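PDB 6BDE: 2,4-dihydroxyhept-2-ene-1,7-dioic acid aldolase from Kordia algicida OT-1, which binds heme b and, as a member of the heme nitric oxide/oxygen (H-NOX) family, probably serves as a gas sensor in nitric oxide signalling. Local coordinates for residues 72-77 with 144-149; 91-96 with 174-179; 115-120 with 131-136. The protein carries 1 engineered substitution. All blocks are in the same frame, centred on the assembly; numbering follows the deposited sequence.

Interaction 1 (72-77 with 144-149). With HEM (protoporphyrin IX containing Fe), chain B.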
# COMPACT_ATOMS: atom_id res chain seq x y z
N GLU A 72 5.35 2.83 -0.55
CA GLU A 72 6.78 2.58 -0.47
C GLU A 72 7.30 2.81 0.95
O GLU A 72 8.15 2.05 1.43
CB GLU A 72 7.53 3.47 -1.47
CG GLU A 72 7.20 3.18 -2.92
CD GLU A 72 8.18 3.81 -3.89
OE1 GLU A 72 8.88 4.76 -3.49
OE2 GLU A 72 8.24 3.34 -5.05
N HIS A 73 6.79 3.83 1.63
CA HIS A 73 7.21 4.09 3.00
C HIS A 73 6.73 3.00 3.95
O HIS A 73 7.43 2.63 4.90
CB HIS A 73 6.70 5.45 3.47
CG HIS A 73 6.80 5.66 4.95
ND1 HIS A 73 8.00 5.86 5.59
CD2 HIS A 73 5.85 5.70 5.91
CE1 HIS A 73 7.79 6.02 6.88
NE2 HIS A 73 6.49 5.92 7.10
N PHE A 74 5.53 2.46 3.70
CA PHE A 74 4.98 1.44 4.60
C PHE A 74 5.75 0.13 4.54
O PHE A 74 5.69 -0.65 5.49
CB PHE A 74 3.51 1.19 4.29
CG PHE A 74 2.78 0.46 5.39
CD1 PHE A 74 2.43 1.12 6.56
CD2 PHE A 74 2.46 -0.88 5.25
CE1 PHE A 74 1.77 0.45 7.57
CE2 PHE A 74 1.79 -1.55 6.26
CZ PHE A 74 1.45 -0.89 7.42
N PHE A 75 6.48 -0.12 3.45
CA PHE A 75 7.30 -1.33 3.39
C PHE A 75 8.40 -1.29 4.44
O PHE A 75 8.74 -2.33 5.02
CB PHE A 75 7.91 -1.49 1.99
CG PHE A 75 8.56 -2.83 1.77
CD1 PHE A 75 7.84 -3.88 1.23
CD2 PHE A 75 9.89 -3.03 2.09
CE1 PHE A 75 8.44 -5.11 1.03
CE2 PHE A 75 10.49 -4.25 1.89
CZ PHE A 75 9.76 -5.30 1.35
N SER A 76 8.95 -0.11 4.71
CA SER A 76 9.94 0.02 5.77
C SER A 76 9.33 -0.25 7.14
O SER A 76 10.02 -0.77 8.03
CB SER A 76 10.58 1.40 5.74
OG SER A 76 9.66 2.40 6.15
N VAL A 77 8.06 0.09 7.33
CA VAL A 77 7.36 -0.28 8.56
C VAL A 77 7.25 -1.79 8.67
O VAL A 77 7.38 -2.37 9.75
CB VAL A 77 5.98 0.40 8.62
CG1 VAL A 77 5.30 0.09 9.95
CG2 VAL A 77 6.11 1.90 8.41
N LEU A 144 0.96 -0.88 -5.13
CA LEU A 144 2.03 -0.72 -6.11
C LEU A 144 3.32 -0.26 -5.43
O LEU A 144 4.41 -0.75 -5.76
CB LEU A 144 1.62 0.27 -7.19
CG LEU A 144 2.68 0.68 -8.21
CD1 LEU A 144 3.23 -0.54 -8.95
CD2 LEU A 144 2.12 1.69 -9.20
N GLY A 145 3.21 0.66 -4.47
CA GLY A 145 4.40 1.10 -3.75
C GLY A 145 5.01 -0.01 -2.92
O GLY A 145 6.23 -0.11 -2.81
N LEU A 146 4.17 -0.87 -2.33
CA LEU A 146 4.68 -2.02 -1.60
C LEU A 146 5.33 -3.02 -2.55
O LEU A 146 6.34 -3.65 -2.20
CB LEU A 146 3.55 -2.69 -0.81
CG LEU A 146 3.04 -1.92 0.42
CD1 LEU A 146 1.69 -2.46 0.86
CD2 LEU A 146 4.04 -2.01 1.55
N MET A 147 4.78 -3.17 -3.75
CA MET A 147 5.39 -4.06 -4.74
C MET A 147 6.73 -3.52 -5.21
O MET A 147 7.68 -4.29 -5.40
CB MET A 147 4.45 -4.25 -5.93
CG MET A 147 3.20 -5.06 -5.64
SD MET A 147 2.20 -5.24 -7.13
CE MET A 147 0.77 -6.12 -6.51
N ASN A 148 6.82 -2.20 -5.42
CA ASN A 148 8.09 -1.59 -5.83
C ASN A 148 9.19 -1.91 -4.83
O ASN A 148 10.30 -2.30 -5.21
CB ASN A 148 7.92 -0.08 -5.96
CG ASN A 148 7.17 0.33 -7.21
OD1 ASN A 148 6.92 -0.49 -8.10
ND2 ASN A 148 6.79 1.60 -7.29
N LYS A 149 8.90 -1.75 -3.54
CA LYS A 149 9.90 -2.00 -2.51
C LYS A 149 10.13 -3.48 -2.25
O LYS A 149 11.18 -3.84 -1.71
CB LYS A 149 9.50 -1.30 -1.21
CG LYS A 149 9.62 0.22 -1.27
CD LYS A 149 11.06 0.64 -1.51
CE LYS A 149 11.18 2.14 -1.65
NZ LYS A 149 12.61 2.57 -1.77
CHA HEM B . -3.83 -3.12 3.96
CHB HEM B . -0.05 -5.66 6.91
CHC HEM B . 2.54 -7.22 2.30
CHD HEM B . -1.12 -4.46 -0.66
C1A HEM B . -2.69 -3.88 4.98
C2A HEM B . -2.91 -3.43 6.30
C3A HEM B . -1.98 -4.05 7.02
C4A HEM B . -1.27 -4.83 6.08
CMA HEM B . -1.74 -3.96 8.52
CAA HEM B . -3.99 -2.46 6.80
CBA HEM B . -5.23 -3.29 7.15
CGA HEM B . -6.31 -2.42 7.79
O1A HEM B . -7.31 -2.96 8.32
O2A HEM B . -6.20 -1.16 7.79
C1B HEM B . 0.94 -6.21 5.70
C2B HEM B . 2.33 -6.76 6.06
C3B HEM B . 2.94 -7.14 4.83
C4B HEM B . 1.91 -6.82 3.78
CMB HEM B . 2.93 -6.87 7.47
CAB HEM B . 4.32 -7.75 4.60
CBB HEM B . 4.66 -8.88 5.20
C1C HEM B . 1.50 -6.37 1.24
C2C HEM B . 2.07 -6.27 -0.05
C3C HEM B . 1.17 -5.59 -0.77
C4C HEM B . 0.11 -5.34 0.12
CMC HEM B . 3.42 -6.81 -0.51
CAC HEM B . 1.26 -5.19 -2.24
CBC HEM B . 0.58 -5.87 -3.14
C1D HEM B . -2.05 -3.93 0.62
C2D HEM B . -2.99 -2.85 0.14
C3D HEM B . -3.72 -2.46 1.29
C4D HEM B . -3.19 -3.33 2.45
CMD HEM B . -3.14 -2.31 -1.28
CAD HEM B . -4.82 -1.40 1.36
CBD HEM B . -6.16 -2.02 1.76
CGD HEM B . -6.97 -2.29 0.50
O1D HEM B . -6.41 -2.23 -0.63
O2D HEM B . -8.19 -2.58 0.59
NA HEM B . -1.61 -4.73 4.72
NB HEM B . 0.64 -6.16 4.19
NC HEM B . 0.26 -5.75 1.46
ND HEM B . -2.02 -4.26 2.07
FE HEM B . -0.96 -5.68 3.06

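Interaction 2 (91-96 with 174-179)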
# COMPACT_ATOMS: atom_id res chain seq x y z
N ASP A 91 12.41 -14.60 -3.02
CA ASP A 91 12.13 -14.16 -4.38
C ASP A 91 10.96 -13.19 -4.35
O ASP A 91 9.96 -13.45 -3.66
CB ASP A 91 11.82 -15.36 -5.28
CG ASP A 91 11.51 -14.95 -6.70
OD1 ASP A 91 12.46 -14.76 -7.49
OD2 ASP A 91 10.31 -14.84 -7.04
N PRO A 92 11.05 -12.07 -5.07
CA PRO A 92 9.95 -11.09 -5.02
C PRO A 92 8.67 -11.57 -5.68
O PRO A 92 7.58 -11.22 -5.22
CB PRO A 92 10.53 -9.87 -5.75
CG PRO A 92 11.56 -10.44 -6.66
CD PRO A 92 12.15 -11.62 -5.94
N ILE A 93 8.77 -12.37 -6.74
CA ILE A 93 7.57 -12.87 -7.40
C ILE A 93 6.84 -13.86 -6.50
O ILE A 93 5.61 -13.84 -6.40
CB ILE A 93 7.93 -13.49 -8.76
CG1 ILE A 93 8.33 -12.40 -9.76
CG2 ILE A 93 6.76 -14.31 -9.31
CD1 ILE A 93 7.21 -11.46 -10.12
N GLU A 94 7.59 -14.74 -5.83
CA GLU A 94 6.97 -15.72 -4.94
C GLU A 94 6.28 -15.04 -3.76
O GLU A 94 5.20 -15.47 -3.33
CB GLU A 94 8.01 -16.72 -4.45
CG GLU A 94 7.42 -18.01 -3.90
CD GLU A 94 6.78 -18.86 -4.98
OE1 GLU A 94 7.49 -19.24 -5.93
OE2 GLU A 94 5.57 -19.14 -4.87
N MET A 95 6.88 -13.97 -3.24
CA MET A 95 6.27 -13.26 -2.11
C MET A 95 4.98 -12.57 -2.53
O MET A 95 3.97 -12.63 -1.81
CB MET A 95 7.26 -12.25 -1.54
CG MET A 95 6.64 -11.27 -0.55
SD MET A 95 7.87 -10.30 0.36
CE MET A 95 6.82 -9.08 1.13
N LEU A 96 4.98 -11.91 -3.69
CA LEU A 96 3.77 -11.23 -4.15
C LEU A 96 2.66 -12.22 -4.48
O LEU A 96 1.48 -11.92 -4.27
CB LEU A 96 4.09 -10.36 -5.37
CG LEU A 96 5.02 -9.17 -5.12
CD1 LEU A 96 5.16 -8.32 -6.37
CD2 LEU A 96 4.52 -8.34 -3.95
N PHE A 174 -2.95 -6.30 -12.15
CA PHE A 174 -1.53 -6.02 -12.03
C PHE A 174 -0.76 -6.96 -12.96
O PHE A 174 -0.87 -8.18 -12.83
CB PHE A 174 -1.04 -6.19 -10.59
CG PHE A 174 -1.36 -5.02 -9.70
CD1 PHE A 174 -2.65 -4.81 -9.25
CD2 PHE A 174 -0.36 -4.16 -9.29
CE1 PHE A 174 -2.94 -3.74 -8.41
CE2 PHE A 174 -0.64 -3.09 -8.46
CZ PHE A 174 -1.93 -2.88 -8.02
N ILE A 175 -0.00 -6.39 -13.89
CA ILE A 175 0.86 -7.16 -14.78
C ILE A 175 2.29 -6.86 -14.37
O ILE A 175 2.83 -5.79 -14.68
CB ILE A 175 0.60 -6.83 -16.26
CG1 ILE A 175 -0.89 -6.90 -16.57
CG2 ILE A 175 1.37 -7.78 -17.15
CD1 ILE A 175 -1.24 -6.59 -18.01
N ILE A 176 2.92 -7.81 -13.68
CA ILE A 176 4.24 -7.63 -13.10
C ILE A 176 5.24 -8.45 -13.91
O ILE A 176 5.06 -9.66 -14.09
CB ILE A 176 4.27 -8.04 -11.62
CG1 ILE A 176 3.20 -7.28 -10.83
CG2 ILE A 176 5.65 -7.81 -11.03
CD1 ILE A 176 2.58 -8.08 -9.71
N ASN A 177 6.29 -7.79 -14.39
CA ASN A 177 7.35 -8.44 -15.16
C ASN A 177 8.69 -7.98 -14.61
O ASN A 177 9.03 -6.80 -14.70
CB ASN A 177 7.23 -8.11 -16.64
CG ASN A 177 6.35 -9.10 -17.39
OD1 ASN A 177 6.79 -10.18 -17.76
ND2 ASN A 177 5.09 -8.73 -17.60
N LYS A 178 9.45 -8.91 -14.03
CA LYS A 178 10.78 -8.59 -13.54
C LYS A 178 11.66 -8.13 -14.70
O LYS A 178 11.68 -8.74 -15.77
CB LYS A 178 11.41 -9.79 -12.84
CG LYS A 178 12.13 -9.43 -11.55
CD LYS A 178 12.65 -10.67 -10.84
CE LYS A 178 13.75 -11.34 -11.65
NZ LYS A 178 14.19 -12.62 -11.03
N ASN A 179 12.39 -7.04 -14.47
CA ASN A 179 13.05 -6.33 -15.55
C ASN A 179 14.22 -7.13 -16.12
O ASN A 179 14.78 -8.02 -15.48
CB ASN A 179 13.56 -4.97 -15.06
CG ASN A 179 12.49 -3.90 -15.12
OD1 ASN A 179 11.77 -3.77 -16.12
ND2 ASN A 179 12.36 -3.13 -14.05
O HOH W 1 11.75 -13.58 -9.57

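Interaction 3 (115-120 with 131-136). With HEM (protoporphyrin IX containing Fe), chain B.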
# COMPACT_ATOMS: atom_id res chain seq x y z
N GLU A 115 -9.21 -4.97 7.56
CA GLU A 115 -9.99 -4.89 6.32
C GLU A 115 -8.99 -4.87 5.18
O GLU A 115 -8.36 -3.84 4.91
CB GLU A 115 -10.91 -3.68 6.33
CG GLU A 115 -11.97 -3.74 7.41
CD GLU A 115 -12.84 -2.50 7.48
OE1 GLU A 115 -13.05 -1.87 6.43
OE2 GLU A 115 -13.30 -2.16 8.59
N LEU A 116 -8.84 -6.01 4.51
CA LEU A 116 -7.76 -6.24 3.56
C LEU A 116 -8.32 -6.45 2.15
O LEU A 116 -9.47 -6.85 1.99
CB LEU A 116 -6.95 -7.48 3.97
CG LEU A 116 -6.34 -7.40 5.37
CD1 LEU A 116 -5.97 -8.79 5.88
CD2 LEU A 116 -5.12 -6.49 5.37
N PRO A 117 -7.52 -6.17 1.13
CA PRO A 117 -7.96 -6.43 -0.25
C PRO A 117 -7.80 -7.91 -0.58
O PRO A 117 -7.34 -8.71 0.23
CB PRO A 117 -7.00 -5.57 -1.07
CG PRO A 117 -5.74 -5.58 -0.28
CD PRO A 117 -6.16 -5.60 1.17
N THR A 118 -8.21 -8.26 -1.79
CA THR A 118 -8.02 -9.61 -2.31
C THR A 118 -7.08 -9.56 -3.51
O THR A 118 -7.18 -8.65 -4.35
CB THR A 118 -9.35 -10.25 -2.72
OG1 THR A 118 -10.13 -9.32 -3.46
CG2 THR A 118 -10.12 -10.68 -1.48
N PHE A 119 -6.16 -10.51 -3.57
CA PHE A 119 -5.28 -10.70 -4.72
C PHE A 119 -5.48 -12.10 -5.25
O PHE A 119 -5.37 -13.08 -4.50
CB PHE A 119 -3.81 -10.48 -4.33
CG PHE A 119 -3.42 -9.03 -4.19
CD1 PHE A 119 -3.06 -8.28 -5.30
CD2 PHE A 119 -3.41 -8.43 -2.95
CE1 PHE A 119 -2.70 -6.95 -5.17
CE2 PHE A 119 -3.04 -7.10 -2.81
CZ PHE A 119 -2.69 -6.36 -3.92
N VAL A 120 -5.78 -12.21 -6.55
CA VAL A 120 -6.01 -13.49 -7.20
C VAL A 120 -4.99 -13.64 -8.32
O VAL A 120 -4.98 -12.83 -9.26
CB VAL A 120 -7.44 -13.61 -7.74
CG1 VAL A 120 -7.66 -14.97 -8.37
CG2 VAL A 120 -8.44 -13.37 -6.62
N MET A 131 -1.90 -10.55 -11.42
CA MET A 131 -2.84 -10.68 -10.31
C MET A 131 -3.98 -9.68 -10.47
O MET A 131 -3.81 -8.60 -11.04
CB MET A 131 -2.15 -10.46 -8.96
CG MET A 131 -1.16 -11.53 -8.57
SD MET A 131 -0.63 -11.37 -6.85
CE MET A 131 0.09 -9.73 -6.88
N ILE A 132 -5.14 -10.06 -9.95
CA ILE A 132 -6.31 -9.19 -9.92
C ILE A 132 -6.46 -8.64 -8.50
O ILE A 132 -6.59 -9.41 -7.54
CB ILE A 132 -7.58 -9.94 -10.35
CG1 ILE A 132 -7.39 -10.56 -11.74
CG2 ILE A 132 -8.77 -8.99 -10.36
CD1 ILE A 132 -7.13 -9.54 -12.83
N TYR A 133 -6.42 -7.32 -8.38
CA TYR A 133 -6.61 -6.64 -7.11
C TYR A 133 -8.06 -6.18 -7.01
O TYR A 133 -8.58 -5.57 -7.94
CB TYR A 133 -5.66 -5.44 -7.00
CG TYR A 133 -6.01 -4.43 -5.94
CD1 TYR A 133 -5.56 -4.57 -4.63
CD2 TYR A 133 -6.78 -3.31 -6.24
CE1 TYR A 133 -5.87 -3.65 -3.66
CE2 TYR A 133 -7.10 -2.38 -5.27
CZ TYR A 133 -6.64 -2.55 -3.98
OH TYR A 133 -6.95 -1.63 -3.01
N LYS A 134 -8.70 -6.49 -5.89
CA LYS A 134 -10.08 -6.10 -5.65
C LYS A 134 -10.20 -5.52 -4.25
O LYS A 134 -9.83 -6.17 -3.27
CB LYS A 134 -11.04 -7.29 -5.83
CG LYS A 134 -11.36 -7.61 -7.28
CD LYS A 134 -12.53 -8.56 -7.40
CE LYS A 134 -12.77 -8.94 -8.86
NZ LYS A 134 -13.98 -9.79 -9.04
N SER A 135 -10.72 -4.29 -4.17
CA SER A 135 -10.96 -3.63 -2.89
C SER A 135 -11.83 -2.40 -3.09
O SER A 135 -11.57 -1.59 -3.98
CB SER A 135 -9.64 -3.24 -2.22
OG SER A 135 -9.88 -2.40 -1.10
N SER A 136 -12.87 -2.25 -2.26
CA SER A 136 -13.73 -1.08 -2.35
C SER A 136 -12.97 0.21 -2.06
O SER A 136 -13.46 1.30 -2.40
CB SER A 136 -14.91 -1.22 -1.40
OG SER A 136 -14.47 -1.26 -0.05
CHA HEM B . -3.83 -3.12 3.96
CHB HEM B . -0.05 -5.66 6.91
CHC HEM B . 2.54 -7.22 2.30
CHD HEM B . -1.12 -4.46 -0.66
C1A HEM B . -2.69 -3.88 4.98
C2A HEM B . -2.91 -3.43 6.30
C3A HEM B . -1.98 -4.05 7.02
C4A HEM B . -1.27 -4.83 6.08
CMA HEM B . -1.74 -3.96 8.52
CAA HEM B . -3.99 -2.46 6.80
CBA HEM B . -5.23 -3.29 7.15
CGA HEM B . -6.31 -2.42 7.79
O1A HEM B . -7.31 -2.96 8.32
O2A HEM B . -6.20 -1.16 7.79
C1B HEM B . 0.94 -6.21 5.70
C2B HEM B . 2.33 -6.76 6.06
C3B HEM B . 2.94 -7.14 4.83
C4B HEM B . 1.91 -6.82 3.78
CMB HEM B . 2.93 -6.87 7.47
CAB HEM B . 4.32 -7.75 4.60
CBB HEM B . 4.66 -8.88 5.20
C1C HEM B . 1.50 -6.37 1.24
C2C HEM B . 2.07 -6.27 -0.05
C3C HEM B . 1.17 -5.59 -0.77
C4C HEM B . 0.11 -5.34 0.12
CMC HEM B . 3.42 -6.81 -0.51
CAC HEM B . 1.26 -5.19 -2.24
CBC HEM B . 0.58 -5.87 -3.14
C1D HEM B . -2.05 -3.93 0.62
C2D HEM B . -2.99 -2.85 0.14
C3D HEM B . -3.72 -2.46 1.29
C4D HEM B . -3.19 -3.33 2.45
CMD HEM B . -3.14 -2.31 -1.28
CAD HEM B . -4.82 -1.40 1.36
CBD HEM B . -6.16 -2.02 1.76
CGD HEM B . -6.97 -2.29 0.50
O1D HEM B . -6.41 -2.23 -0.63
O2D HEM B . -8.19 -2.58 0.59
NA HEM B . -1.61 -4.73 4.72
NB HEM B . 0.64 -6.16 4.19
NC HEM B . 0.26 -5.75 1.46
ND HEM B . -2.02 -4.26 2.07
FE HEM B . -0.96 -5.68 3.06
O HOH W 2 -9.02 -9.98 -6.14

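Interaction 1 (72-77 with 144-149)
Lys149 sets its CB over one face of the Phe75 ring, 3.9 Å from the ring centroid, a CH-pi contact made by the aliphatic root of the lysine rather than by its amine. Beyond CG the chain bends, chi2 of -62° placing CD, and CE then passes Glu72 CB at 3.9 Å; the two side chains cross at about a right angle. NZ stays 4.7 Å from Glu72 OE1, too far for a salt bridge, and pairs instead with Glu152 on its own helix.

The hydrogen bond of the contact runs from Asn148 ND2 to Glu72 OE2, 3.2 Å long and fairly straight at 159°. It uses the anti lone pair of the carboxylate and lies near the amide plane.

Apolar packing centres on Leu146. Its CD2 sits 3.9 Å from Phe75 CB and also approaches the Phe74 ring at the edge, while the other branch, CD1, lies 3.4 Å from heme C4C, so one forked side chain joins the helix pair to the porphyrin.

Where the axes come within 7.7 Å, crossing at -60°, Gly145 meets Glu72; a CB on Gly145 would collide with Glu72 N.

Helix 63-81 also leans on helix 3-17, with Phe74 on Ile5, whereas helix 140-153 rests on strand 158-164, with Leu144, Met147 and Asn148 all touching Ile160.

Interaction 2 (91-96 with 174-179)
Pro92, Ile93 and Leu96 of helix 92-96 face Ile176 and Lys178 of strand 174-178, the two running nearly antiparallel at 158° with their axes 10.5 Å apart. The nearest CA atoms, those of Ile93 and Lys178, are still 8.1 Å from each other, leaving side chains to span the distance. Asp91 is the N-cap: its OD2 accepts from Glu94 N at 3.0 Å through the anti lone pair.

Ile176 holds CG2 anti to its backbone N, and this branch meets Ile93 CD1 at 4.1 Å as the two isoleucine side chains pass alongside, pointing opposite ways. The other branch of Ile176 ends in CD1, 4.2 Å from Leu96 CD1. Leu129 of strand 128-134 touches all three of these residues, and Leu96 also reaches the heme. Farther along, Lys178 brings CD to 4.3 Å from Pro92 CG. Its NZ donates to a water that lies between it and Asp91 OD1, though the water's distance to OD1 is doubtfully short; NZ is also bonded to Asn127 OD1.

The contact is therefore apolar inside and charged at its rim. With Asp91 OD1 and Lys178 NZ 4.5 Å apart, their attraction is likely to act partly through water, and the helix N-terminus would probably add to the stabilisation of the aspartate's charge.

Interaction 3 (115-120 with 131-136)
Phe119 and Tyr133 sit across from each other as a non-hydrogen-bonded antiparallel pair, their side chains on the same side of the sheet and their ring planes inclined at 52°. Starting at the root of Phe119, CB lies 4.2 Å from Met131 SD, whose sulfur sits obliquely beside the ring in a Met-aromatic contact, and CD1 packs on the methyl CE of Met131 at 3.8 Å. CE1 comes within 3.8 Å of both Tyr133 CB and CD1, while CE2 turns toward the heme vinyl, 3.8 Å from CBC. At the tip, CZ touches that CBC at 3.4 Å and reaches the edge of the tyrosine ring. An alanine here would remove the ring and would probably leave a gap between Met131, Tyr133 and the vinyl, with the tyrosine and methionine freer to shift.

The backbone flanks this pair with the hydrogen-bonded pairs Thr118-Lys134 and Val120-Ile132, each joined by two N-H...O bonds. On the other side of the sheet a water links Thr118 OG1 with Ile132 O.

Tyr133 OH donates to heme O1D at 2.5 Å and is itself bonded to Met139 N. Ser135 OG donates to O2D of the same propionate, at a doubtfully short distance, and Glu115 N holds O1A of the other propionate at 2.9 Å. Tyr133, Ser135 and nearby Arg137 form the Tyr-x-Ser-x-Arg heme-binding motif characteristic of H-NOX domains.

In the fold
Interaction 2 is a buried contact with polar atoms at its rim; interactions 1 and 3 are partly buried. All three reach the heme, interaction 2 through Leu96. Interaction 1 joins two helices, interaction 2 a helix and a strand, interaction 3 two strands, and backbone hydrogen bonds between segments belong to the last. Interactions 2 and 3 share one sheet, where Phe174 N and Met131 O probably hydrogen bond at 2.7 Å. Met147, on helix 140-153 of interaction 1, packs on Phe174, Ile176 and Leu96 of interaction 2 and on Met131 and Phe119 of interaction 3. Apolar contacts thus meet the porphyrin, while the polar groups of 115-120 and 131-136 hold its propionates.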